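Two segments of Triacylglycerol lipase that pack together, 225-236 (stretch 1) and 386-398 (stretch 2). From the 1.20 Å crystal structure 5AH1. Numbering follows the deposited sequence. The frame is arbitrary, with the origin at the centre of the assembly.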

# COMPACT_ATOMS: atom_id res chain seq x y z
N SER A 225 3.91 9.76 -0.94
CA SER A 225 3.19 9.78 0.32
C SER A 225 2.76 8.36 0.66
O SER A 225 2.07 7.72 -0.13
CB SER A 225 1.94 10.65 0.22
OG SER A 225 2.25 12.01 0.02
N THR A 226 3.20 7.88 1.83
CA THR A 226 2.79 6.57 2.33
C THR A 226 1.76 6.77 3.44
O THR A 226 1.87 7.69 4.25
CB THR A 226 3.99 5.70 2.81
OG1 THR A 226 4.53 6.19 4.05
CG2 THR A 226 5.08 5.66 1.77
N ILE A 227 0.73 5.93 3.42
CA ILE A 227 -0.37 5.99 4.38
C ILE A 227 -0.56 4.57 4.91
O ILE A 227 -0.87 3.66 4.15
CB ILE A 227 -1.68 6.50 3.73
CG1 ILE A 227 -1.48 7.87 3.07
CG2 ILE A 227 -2.78 6.55 4.78
CD1 ILE A 227 -2.75 8.37 2.37
N SER A 228 -0.36 4.40 6.21
CA SER A 228 -0.52 3.09 6.86
C SER A 228 0.43 2.04 6.28
O SER A 228 0.12 0.84 6.21
CB SER A 228 -1.95 2.58 6.72
OG SER A 228 -2.91 3.58 7.03
N THR A 229 1.60 2.48 5.85
CA THR A 229 2.50 1.62 5.09
C THR A 229 3.48 0.86 6.00
O THR A 229 4.07 1.45 6.91
CB THR A 229 3.30 2.45 4.07
OG1 THR A 229 2.39 2.93 3.09
CG2 THR A 229 4.40 1.64 3.37
N PRO A 230 3.66 -0.44 5.75
CA PRO A 230 4.68 -1.21 6.47
C PRO A 230 6.08 -0.91 5.94
O PRO A 230 6.72 -1.72 5.27
CB PRO A 230 4.29 -2.65 6.19
CG PRO A 230 3.67 -2.60 4.82
CD PRO A 230 2.92 -1.28 4.78
N ASN A 231 6.56 0.30 6.19
CA ASN A 231 7.87 0.68 5.69
C ASN A 231 9.00 -0.16 6.31
O ASN A 231 10.05 -0.34 5.67
CB ASN A 231 8.13 2.18 5.89
CG ASN A 231 7.41 3.05 4.86
OD1 ASN A 231 7.58 2.86 3.66
ND2 ASN A 231 6.65 4.03 5.33
N ASP A 232 8.77 -0.67 7.51
CA ASP A 232 9.63 -1.66 8.15
C ASP A 232 8.94 -3.03 8.28
O ASP A 232 9.34 -3.83 9.10
CB ASP A 232 10.10 -1.18 9.52
CG ASP A 232 11.11 -0.06 9.45
OD1 ASP A 232 11.92 -0.03 8.50
OD2 ASP A 232 11.10 0.78 10.38
N GLY A 233 7.95 -3.30 7.44
CA GLY A 233 7.21 -4.55 7.51
C GLY A 233 6.11 -4.51 8.55
O GLY A 233 5.89 -3.52 9.25
N THR A 234 5.39 -5.62 8.65
CA THR A 234 4.42 -5.81 9.69
C THR A 234 4.62 -7.17 10.31
O THR A 234 4.78 -8.18 9.62
CB THR A 234 2.97 -5.68 9.18
OG1 THR A 234 2.12 -6.14 10.22
CG2 THR A 234 2.71 -6.48 7.89
N THR A 235 4.58 -7.21 11.64
CA THR A 235 4.74 -8.48 12.34
C THR A 235 3.52 -9.38 12.17
O THR A 235 3.59 -10.56 12.49
CB THR A 235 5.09 -8.31 13.82
OG1 THR A 235 4.01 -7.68 14.52
CG2 THR A 235 6.39 -7.53 13.99
N LEU A 236 2.45 -8.87 11.57
CA LEU A 236 1.33 -9.74 11.19
C LEU A 236 1.80 -10.79 10.19
O LEU A 236 1.42 -11.97 10.27
CB LEU A 236 0.16 -8.95 10.63
CG LEU A 236 -1.11 -9.77 10.35
CD1 LEU A 236 -1.62 -10.46 11.60
CD2 LEU A 236 -2.16 -8.88 9.75
N VAL A 386 -3.43 -3.98 11.20
CA VAL A 386 -2.69 -4.64 10.12
C VAL A 386 -1.19 -4.36 10.16
O VAL A 386 -0.40 -5.27 9.92
CB VAL A 386 -3.30 -4.28 8.73
CG1 VAL A 386 -2.56 -4.98 7.61
CG2 VAL A 386 -4.76 -4.65 8.68
N VAL A 387 -0.82 -3.13 10.50
CA VAL A 387 0.58 -2.70 10.48
C VAL A 387 0.97 -2.05 11.80
O VAL A 387 0.28 -1.17 12.30
CB VAL A 387 0.87 -1.73 9.31
CG1 VAL A 387 2.32 -1.31 9.29
CG2 VAL A 387 0.49 -2.37 7.98
N ASN A 388 2.12 -2.45 12.34
CA ASN A 388 2.66 -1.83 13.54
C ASN A 388 2.89 -0.34 13.32
O ASN A 388 3.44 0.04 12.29
CB ASN A 388 3.98 -2.48 13.94
CG ASN A 388 3.95 -4.00 13.79
OD1 ASN A 388 4.02 -4.51 12.68
ND2 ASN A 388 3.83 -4.72 14.90
N CYS A 389 2.52 0.50 14.28
CA CYS A 389 2.67 1.94 14.13
C CYS A 389 4.11 2.36 13.90
O CYS A 389 4.38 3.24 13.09
CB CYS A 389 2.09 2.68 15.33
SG CYS A 389 0.34 2.43 15.58
N ILE A 390 5.03 1.71 14.61
CA ILE A 390 6.44 2.09 14.53
C ILE A 390 6.98 1.97 13.11
O ILE A 390 7.91 2.67 12.73
CB ILE A 390 7.30 1.21 15.51
CG1 ILE A 390 8.73 1.75 15.62
CG2 ILE A 390 7.31 -0.25 15.09
CD1 ILE A 390 9.58 1.02 16.64
N SER A 391 6.39 1.06 12.33
CA SER A 391 6.85 0.77 10.98
C SER A 391 6.39 1.80 9.95
O SER A 391 6.93 1.85 8.85
CB SER A 391 6.28 -0.60 10.60
OG SER A 391 6.69 -0.99 9.31
N GLN A 392 5.43 2.65 10.31
CA GLN A 392 4.71 3.44 9.33
C GLN A 392 5.36 4.79 8.97
O GLN A 392 5.09 5.32 7.89
CB GLN A 392 3.26 3.65 9.79
CG GLN A 392 2.47 2.36 9.87
CD GLN A 392 1.04 2.61 10.30
OE1 GLN A 392 0.43 3.59 9.87
NE2 GLN A 392 0.50 1.76 11.17
N ASP A 393 6.21 5.32 9.84
CA ASP A 393 6.74 6.66 9.61
C ASP A 393 7.83 6.73 8.54
O ASP A 393 8.16 7.82 8.08
CB ASP A 393 7.20 7.34 10.92
CG ASP A 393 8.37 6.65 11.58
OD1 ASP A 393 8.81 5.59 11.09
OD2 ASP A 393 8.83 7.18 12.61
N GLY A 394 8.35 5.58 8.13
CA GLY A 394 9.38 5.54 7.12
C GLY A 394 10.29 4.36 7.37
O GLY A 394 10.23 3.76 8.43
N PRO A 395 11.11 4.04 6.37
CA PRO A 395 12.03 2.90 6.51
C PRO A 395 13.16 3.24 7.48
O PRO A 395 13.75 4.32 7.38
CB PRO A 395 12.55 2.73 5.09
CG PRO A 395 12.50 4.13 4.51
CD PRO A 395 11.23 4.70 5.06
N LYS A 396 13.43 2.31 8.39
CA LYS A 396 14.50 2.41 9.38
C LYS A 396 15.36 1.15 9.38
O LYS A 396 16.58 1.25 9.42
CB LYS A 396 13.92 2.68 10.77
CG LYS A 396 13.16 4.00 10.83
CD LYS A 396 12.45 4.24 12.13
CE LYS A 396 11.30 3.30 12.43
NZ LYS A 396 10.25 3.24 11.37
N LEU A 397 14.73 -0.03 9.32
CA LEU A 397 15.48 -1.28 9.22
C LEU A 397 16.27 -1.28 7.93
O LEU A 397 15.71 -1.12 6.86
CB LEU A 397 14.53 -2.48 9.23
CG LEU A 397 13.60 -2.67 10.44
CD1 LEU A 397 12.70 -3.90 10.20
CD2 LEU A 397 14.34 -2.79 11.75
N GLY A 398 17.58 -1.41 8.03
CA GLY A 398 18.44 -1.44 6.86
C GLY A 398 18.46 -0.17 6.03
O GLY A 398 18.92 -0.22 4.89
O HOH W 1 2.94 5.27 6.22

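Asp232 loses more surface to the opposing segment than any other residue, 124 Å² of the 777 Å² buried in total, and it takes part in half of the ten hydrogen bonds between the segments. Its CA-to-CB bond points toward stretch 2, and with chi1 at -71° the carboxylate meets the backbone of the 395-397 region. Asp232 OD1 accepts two main-chain hydrogen bonds there: from Lys396 N at 2.8 Å, with an almost linear N-H...O angle of 177°, and from Leu397 N at 2.9 Å and 153°. Asp232 OD2 lies 2.8 Å from Lys396 NZ, which closes a salt bridge. Lys396 NZ is held from its own segment as well, donating to Ile390 O at 2.8 Å and Gly394 O at 3.0 Å and forming a second salt bridge with Asp393 OD1 at 2.8 Å. The lysine thus brings two carboxylates and two carbonyls together round one charge.

Asn231, covered over 67 Å², precedes Asp232 in a type I turn from Pro230 to Gly233, closed by Gly233 N to Pro230 O at 3.0 Å. Asn231 ND2 donates to Gln392 O (3.3 Å, 139°) and, within its own segment, to Thr226 OG1 (3.3 Å, 155°), linking the strand to the turn. A water extends this link: it accepts from Thr226 OG1 at 2.8 Å and Thr229 N at 3.1 Å and donates to Gln392 O at 2.7 Å. The direct distance from Thr226 OG1 to Gln392 O is 4.0 Å, so the water spans a gap too wide for a hydrogen bond. Nearby, Gln392 CA approaches Thr229 O at 3.2 Å, and the angle of 159° at the hydrogen supports a CA-H...O contact.

Ser391 (63 Å²) serves the same turn with one hydroxyl. Ser391 OG accepts from Asp232 N at 2.8 Å and 140°, and donates to Gly233 O at 2.7 Å. Asp232 N also makes a weak bond to Ser391 O, 3.4 Å away. Gly233 itself, at phi/psi 83/179, adopts backbone angles that would jam a CB against the preceding carbonyl oxygen.

Beyond the turn, Asn388 and Thr235 form a reciprocal pair: Thr235 N donates to Asn388 OD1 (2.9 Å, 163°), while Asn388 ND2 donates to Thr235 OG1 (3.0 Å, 169°). Thr234 OG1 has two roles, donating to Val386 O at 2.7 Å and capping the helix start by accepting from Leu236 N at 3.1 Å. Apolar packing is modest by comparison, with Pro230 CB 3.9 Å from Val387 CG1.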